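Local structure of neuraminidase (Influenza A virus, 4GDI) at residues Y60-S63 / L68-T71; L40-Y45 / S72-E77; Y80-P83 / A87-L90. The protein is a tetrameric neuraminidase-like surface glycoprotein of a bat influenza A virus, whose putative active site has diverged so that sialic acid cleavage is uncertain. All blocks are in the same frame, centred on the assembly; numbering follows the deposited sequence.

Interaction 1: Y60-S63 / L68-T71; sequences YGLS and LLNT. With NAG (2-acetamido-2-deoxy-beta-D-glucopyranose), chain Q.
L62 and L69 lie side by side across the tight turn that follows strand 53-64, a β-hairpin in a blade of the neuraminidase β-propeller. S63 and L68 form a non-hydrogen-bonded antiparallel pair there, and beyond it L69 N donates to L62 O at 2.9 Å with the donor almost in line with the carbonyl.

Followed outward, the L69 side chain begins with CB 3.6 Å from L62 O. CG stands anti to the backbone N (chi1 -164°), which carries CD2 to within 4.1 Å of L62 CD2. The two leucines point the same way, and branched apolar side chains suit this place because both are buried where two subunits meet: P35 of a neighbouring subunit packs on L62, and E33 of that subunit lies beside L69.

L68 swings its CD2 to 3.8 Å from G61 CA, and the lack of a side chain on G61 makes room for the methyl. Beyond the single direct backbone bond the chains part, and a water bridges them: it accepts from L62 N at 3.0 Å, donates to L69 O at 2.9 Å and also meets T71 OG1. N70 turns the other way, as suits the asparagine of an N70-T71-S72 glycosylation sequon, and its ND2 is joined covalently to C1 of the sugar NAG at 1.5 Å.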
# COMPACT_ATOMS: atom_id res chain seq x y z
N TYR A 60 1.68 -0.79 22.44
CA TYR A 60 1.07 -0.44 23.71
C TYR A 60 0.18 0.79 23.65
O TYR A 60 -0.47 1.14 24.64
CB TYR A 60 2.12 -0.27 24.80
CG TYR A 60 2.97 0.95 24.67
CD1 TYR A 60 2.56 2.17 25.21
CD2 TYR A 60 4.21 0.89 24.04
CE1 TYR A 60 3.35 3.30 25.11
CE2 TYR A 60 5.00 2.02 23.93
CZ TYR A 60 4.58 3.21 24.47
OH TYR A 60 5.38 4.32 24.35
N GLY A 61 0.13 1.44 22.49
CA GLY A 61 -0.78 2.56 22.34
C GLY A 61 -0.78 3.17 20.96
O GLY A 61 0.06 2.87 20.11
N LEU A 62 -1.75 4.07 20.77
CA LEU A 62 -1.91 4.79 19.53
C LEU A 62 -1.95 6.27 19.85
O LEU A 62 -2.71 6.69 20.72
CB LEU A 62 -3.22 4.36 18.86
CG LEU A 62 -3.34 4.66 17.36
CD1 LEU A 62 -2.40 3.78 16.58
CD2 LEU A 62 -4.78 4.47 16.88
N SER A 63 -1.17 7.07 19.14
CA SER A 63 -1.15 8.51 19.39
C SER A 63 -2.40 9.22 18.87
O SER A 63 -2.93 8.89 17.81
CB SER A 63 0.07 9.13 18.73
OG SER A 63 -0.00 8.95 17.32
N LEU A 68 -2.38 9.68 24.33
CA LEU A 68 -2.75 8.34 23.95
C LEU A 68 -4.25 8.28 23.74
O LEU A 68 -5.00 8.72 24.60
CB LEU A 68 -2.33 7.34 25.02
CG LEU A 68 -0.84 7.04 25.10
CD1 LEU A 68 -0.36 7.14 26.53
CD2 LEU A 68 -0.55 5.67 24.53
N LEU A 69 -4.68 7.76 22.60
CA LEU A 69 -6.08 7.41 22.40
C LEU A 69 -6.47 6.51 23.56
O LEU A 69 -5.71 5.63 23.94
CB LEU A 69 -6.27 6.68 21.08
CG LEU A 69 -7.71 6.60 20.56
CD1 LEU A 69 -8.25 7.99 20.20
CD2 LEU A 69 -7.80 5.66 19.36
N ASN A 70 -7.65 6.74 24.15
CA ASN A 70 -8.11 5.89 25.25
C ASN A 70 -8.59 4.54 24.72
O ASN A 70 -9.70 4.42 24.20
CB ASN A 70 -9.21 6.59 26.07
CG ASN A 70 -9.44 5.94 27.45
OD1 ASN A 70 -9.30 4.72 27.60
ND2 ASN A 70 -9.78 6.76 28.45
N THR A 71 -7.74 3.52 24.85
CA THR A 71 -8.03 2.17 24.38
C THR A 71 -7.52 1.14 25.39
O THR A 71 -6.96 1.50 26.42
CB THR A 71 -7.35 1.89 23.01
OG1 THR A 71 -5.95 1.63 23.20
CG2 THR A 71 -7.52 3.07 22.05
C1 NAG Q . -10.48 6.07 29.52
C2 NAG Q . -10.01 6.71 30.83
C3 NAG Q . -10.87 6.36 32.05
C4 NAG Q . -12.35 6.29 31.74
C5 NAG Q . -12.58 5.51 30.45
C6 NAG Q . -14.08 5.40 30.14
C7 NAG Q . -7.64 7.11 30.70
C8 NAG Q . -6.32 6.43 30.47
N2 NAG Q . -8.64 6.32 31.07
O3 NAG Q . -10.69 7.36 33.03
O4 NAG Q . -13.02 5.67 32.81
O5 NAG Q . -11.88 6.15 29.40
O6 NAG Q . -14.72 6.65 30.29
O7 NAG Q . -7.77 8.33 30.56
O HOH W 1 -3.75 3.80 22.97

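Interaction 2: L40-Y45 / S72-E77; sequences LSRRAY and SMEWEE
The guanidinium of R42 receives E74 OE2 at its edge, and the guanidinium of R43 likewise has E77 OE1 at its edge; E77 OE1 also lies obliquely to the R42 group. In all three pairings the carboxylate stands nearly perpendicular to the guanidinium. Within the loop, S72 CA lies over one face of the W75 ring, near its rim.

The R42 NH2 to E74 OE2 salt bridge is 3.1 Å long and almost straight at NH2 (177°). It is less regular at the acceptor, which is approached on its anti side and 32° out of the carboxylate plane. E77 OE1 is the hub of the network, with two further salt bridges whose hydrogen-bond geometry is weak: R43 NH2 lies 2.7 Å from E77 OE1 in a strongly bent approach, and R42 NH2 stands 3.4 Å from the same E77 OE1. A water adds a further link, accepting from R42 NH2 at 2.8 Å and donating to E77 OE1 at 2.9 Å. One carboxylate oxygen is thus shared by two guanidinium groups and a water.

Long side chains suit this gap, since the nearest CA atoms, those of R42 and E77, are 10.4 Å apart. R42 leaves its backbone with CG between N and the carbonyl carbon (chi1 59°) and then runs extended. R43 instead bends at chi3, and its NE bonds to R100 O. The network therefore ties the corner between strands 39-42 and 44-48, which both pair with strand 53-64, to the loop 72-77 before strand 78-83; in that loop S72 and M73 pack on P29 of a neighbouring subunit.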
# COMPACT_ATOMS: atom_id res chain seq x y z
N LEU A 40 2.53 3.07 19.05
CA LEU A 40 3.65 3.15 19.98
C LEU A 40 4.16 1.76 20.33
O LEU A 40 3.38 0.86 20.66
CB LEU A 40 3.21 3.87 21.25
CG LEU A 40 2.73 5.31 21.00
CD1 LEU A 40 2.31 5.94 22.30
CD2 LEU A 40 3.83 6.12 20.34
N SER A 41 5.48 1.61 20.30
CA SER A 41 6.08 0.28 20.37
C SER A 41 7.04 0.08 21.53
O SER A 41 7.71 1.01 21.99
CB SER A 41 6.81 -0.01 19.06
OG SER A 41 7.75 1.00 18.74
N ARG A 42 7.11 -1.15 21.99
CA ARG A 42 8.10 -1.53 22.96
C ARG A 42 8.54 -2.95 22.66
O ARG A 42 7.87 -3.66 21.93
CB ARG A 42 7.57 -1.41 24.40
CG ARG A 42 6.33 -2.25 24.72
CD ARG A 42 5.89 -1.95 26.17
NE ARG A 42 4.58 -2.51 26.49
CZ ARG A 42 3.78 -2.06 27.46
NH1 ARG A 42 4.15 -1.03 28.21
NH2 ARG A 42 2.61 -2.64 27.67
N ARG A 43 9.70 -3.32 23.20
CA ARG A 43 10.27 -4.64 23.03
C ARG A 43 10.48 -4.91 21.54
O ARG A 43 10.34 -6.04 21.07
CB ARG A 43 9.41 -5.70 23.72
CG ARG A 43 9.22 -5.37 25.21
CD ARG A 43 8.92 -6.56 26.10
NE ARG A 43 7.49 -6.85 26.16
CZ ARG A 43 6.60 -6.17 26.88
NH1 ARG A 43 6.97 -5.11 27.60
NH2 ARG A 43 5.32 -6.53 26.86
N ALA A 44 10.87 -3.87 20.82
CA ALA A 44 11.05 -3.97 19.38
C ALA A 44 12.41 -4.58 19.03
O ALA A 44 13.36 -4.56 19.82
CB ALA A 44 10.90 -2.60 18.72
N TYR A 45 12.47 -5.14 17.82
CA TYR A 45 13.70 -5.68 17.28
C TYR A 45 13.54 -5.80 15.77
O TYR A 45 12.45 -5.59 15.23
CB TYR A 45 14.04 -7.04 17.91
CG TYR A 45 12.96 -8.10 17.74
CD1 TYR A 45 11.90 -8.17 18.62
CD2 TYR A 45 13.01 -9.01 16.69
CE1 TYR A 45 10.91 -9.13 18.49
CE2 TYR A 45 12.02 -9.98 16.53
CZ TYR A 45 10.97 -10.03 17.44
OH TYR A 45 9.99 -10.96 17.31
N SER A 72 -7.69 -0.14 25.08
CA SER A 72 -7.12 -1.21 25.91
C SER A 72 -5.77 -1.71 25.35
O SER A 72 -5.29 -2.78 25.75
CB SER A 72 -8.07 -2.41 25.99
OG SER A 72 -9.36 -2.02 26.43
N MET A 73 -5.16 -0.96 24.43
CA MET A 73 -3.99 -1.47 23.71
C MET A 73 -2.84 -1.79 24.67
O MET A 73 -2.06 -2.70 24.44
CB MET A 73 -3.54 -0.47 22.64
CG MET A 73 -2.46 -1.02 21.70
SD MET A 73 -2.10 0.09 20.31
CE MET A 73 -3.52 -0.23 19.26
N GLU A 74 -2.75 -1.03 25.76
CA GLU A 74 -1.64 -1.17 26.69
C GLU A 74 -1.65 -2.51 27.42
O GLU A 74 -0.59 -3.02 27.77
CB GLU A 74 -1.65 -0.02 27.71
CG GLU A 74 -0.38 0.11 28.54
CD GLU A 74 -0.31 -0.89 29.70
OE1 GLU A 74 -1.33 -1.06 30.40
OE2 GLU A 74 0.77 -1.49 29.90
N TRP A 75 -2.83 -3.07 27.67
CA TRP A 75 -2.87 -4.31 28.45
C TRP A 75 -3.37 -5.50 27.65
O TRP A 75 -3.23 -6.64 28.09
CB TRP A 75 -3.67 -4.12 29.74
CG TRP A 75 -5.11 -3.85 29.54
CD1 TRP A 75 -6.10 -4.78 29.34
CD2 TRP A 75 -5.75 -2.57 29.53
NE1 TRP A 75 -7.32 -4.15 29.21
CE2 TRP A 75 -7.13 -2.79 29.32
CE3 TRP A 75 -5.29 -1.26 29.68
CZ2 TRP A 75 -8.05 -1.75 29.26
CZ3 TRP A 75 -6.21 -0.22 29.62
CH2 TRP A 75 -7.57 -0.48 29.41
N GLU A 76 -3.91 -5.25 26.46
CA GLU A 76 -4.15 -6.31 25.49
C GLU A 76 -3.00 -6.32 24.48
O GLU A 76 -3.06 -5.64 23.45
CB GLU A 76 -5.47 -6.11 24.78
CG GLU A 76 -6.67 -6.20 25.70
CD GLU A 76 -7.97 -6.34 24.94
OE1 GLU A 76 -7.99 -7.08 23.93
OE2 GLU A 76 -8.96 -5.71 25.35
N GLU A 77 -1.97 -7.08 24.80
CA GLU A 77 -0.69 -6.96 24.11
C GLU A 77 -0.63 -7.83 22.87
O GLU A 77 -0.86 -9.04 22.93
CB GLU A 77 0.45 -7.34 25.06
CG GLU A 77 0.44 -6.52 26.33
CD GLU A 77 1.71 -6.68 27.15
OE1 GLU A 77 2.68 -5.95 26.88
OE2 GLU A 77 1.72 -7.53 28.07
O HOH W 2 1.44 -3.77 25.45

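Interaction 3: Y80-P83 / A87-L90; sequences YKTP and ASTL
T82 and S88 join strand 80-83 to the loop 87-90, and the strand approaches this meeting point from Y80. The tyrosine lies in an apolar setting, packing on A59, M95 and M73 and on F28 of a neighbouring subunit, where an aromatic ring can pack against methionines and a phenylalanine at once. K81, next along, alternates to the other side of the sheet; its long chain turns away from the loop and its ammonium makes a cation-pi interaction with F54.

T82 then points back toward the loop. Here strand 78-83 runs antiparallel to 53-64 and to 94-98 within a propeller blade, and residues 87-90 belong to the connection from 78-83 to its neighbour 94-98. With chi1 at -60°, T82 places OG1 beside its own backbone N, 2.8 Å from S88 OG, and either hydroxyl could donate. OG1 also bonds to S93 OG, while S88 OG has a weak bond to K55 NZ, so small hydroxyl residues give this buried junction several polar links. The T82 methyl CG2, directed anti to the backbone N, rests 3.8 Å from A87 O. P83, which has no N-H to offer, closes the strand.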
# COMPACT_ATOMS: atom_id res chain seq x y z
N TYR A 80 3.27 -6.80 16.41
CA TYR A 80 3.05 -6.20 15.10
C TYR A 80 4.37 -6.21 14.35
O TYR A 80 5.43 -6.36 14.95
CB TYR A 80 2.64 -4.72 15.21
CG TYR A 80 1.24 -4.44 15.70
CD1 TYR A 80 0.86 -4.75 17.00
CD2 TYR A 80 0.30 -3.83 14.87
CE1 TYR A 80 -0.43 -4.48 17.45
CE2 TYR A 80 -0.98 -3.56 15.31
CZ TYR A 80 -1.35 -3.89 16.59
OH TYR A 80 -2.62 -3.60 17.04
N LYS A 81 4.31 -6.02 13.04
CA LYS A 81 5.51 -5.74 12.28
C LYS A 81 5.27 -4.67 11.23
O LYS A 81 4.17 -4.53 10.67
CB LYS A 81 6.09 -7.00 11.64
CG LYS A 81 5.42 -7.46 10.37
CD LYS A 81 6.33 -8.44 9.63
CE LYS A 81 5.61 -9.14 8.48
NZ LYS A 81 6.58 -9.73 7.51
N THR A 82 6.33 -3.91 10.99
CA THR A 82 6.32 -2.77 10.08
C THR A 82 7.59 -2.81 9.23
O THR A 82 8.67 -3.08 9.76
CB THR A 82 6.33 -1.45 10.89
OG1 THR A 82 5.16 -1.40 11.72
CG2 THR A 82 6.34 -0.24 9.97
N PRO A 83 7.48 -2.53 7.92
CA PRO A 83 8.70 -2.40 7.11
C PRO A 83 9.64 -1.35 7.68
O PRO A 83 9.20 -0.28 8.09
CB PRO A 83 8.18 -1.97 5.73
CG PRO A 83 6.77 -2.44 5.69
CD PRO A 83 6.26 -2.36 7.11
N ALA A 87 7.31 4.50 9.12
CA ALA A 87 6.77 4.69 10.46
C ALA A 87 5.64 3.70 10.71
O ALA A 87 4.92 3.30 9.79
CB ALA A 87 6.26 6.12 10.62
N SER A 88 5.49 3.30 11.97
CA SER A 88 4.45 2.37 12.37
C SER A 88 3.10 3.08 12.56
O SER A 88 2.86 3.79 13.54
CB SER A 88 4.87 1.63 13.64
OG SER A 88 5.96 0.74 13.39
N THR A 89 2.22 2.91 11.58
CA THR A 89 0.89 3.47 11.63
C THR A 89 -0.12 2.38 11.28
O THR A 89 0.26 1.29 10.88
CB THR A 89 0.71 4.56 10.57
OG1 THR A 89 0.64 3.93 9.28
CG2 THR A 89 1.88 5.55 10.61
N LEU A 90 -1.40 2.72 11.39
CA LEU A 90 -2.47 1.78 11.10
C LEU A 90 -2.46 1.28 9.65
O LEU A 90 -2.96 0.20 9.36
CB LEU A 90 -3.82 2.43 11.38
CG LEU A 90 -4.12 2.70 12.85
CD1 LEU A 90 -5.46 3.40 12.96
CD2 LEU A 90 -4.09 1.39 13.65

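Overall arrangement
All three contacts belong to one propeller blade, in which strands 39-42 and 44-48 pair in turn with 53-64, and 78-83 pairs with it on its other side. Interactions 1 and 2, centres about 10 Å apart, are joined by a probable hydrogen bond from L40 N to G61 O at 2.7 Å. Interaction 3 lies about 12 Å from interaction 2 and 15 Å from interaction 1, centre to centre. M73 CE reaches Y80 OH at 4.1 Å, and L62 CD2 approaches L90 CD1 at 4.1 Å. Each contact touches a second subunit. By analogy with other neuraminidases, the arginines of interaction 2 probably border the diverged putative active site; interactions 1 and 3 lie farther from the chain's centre.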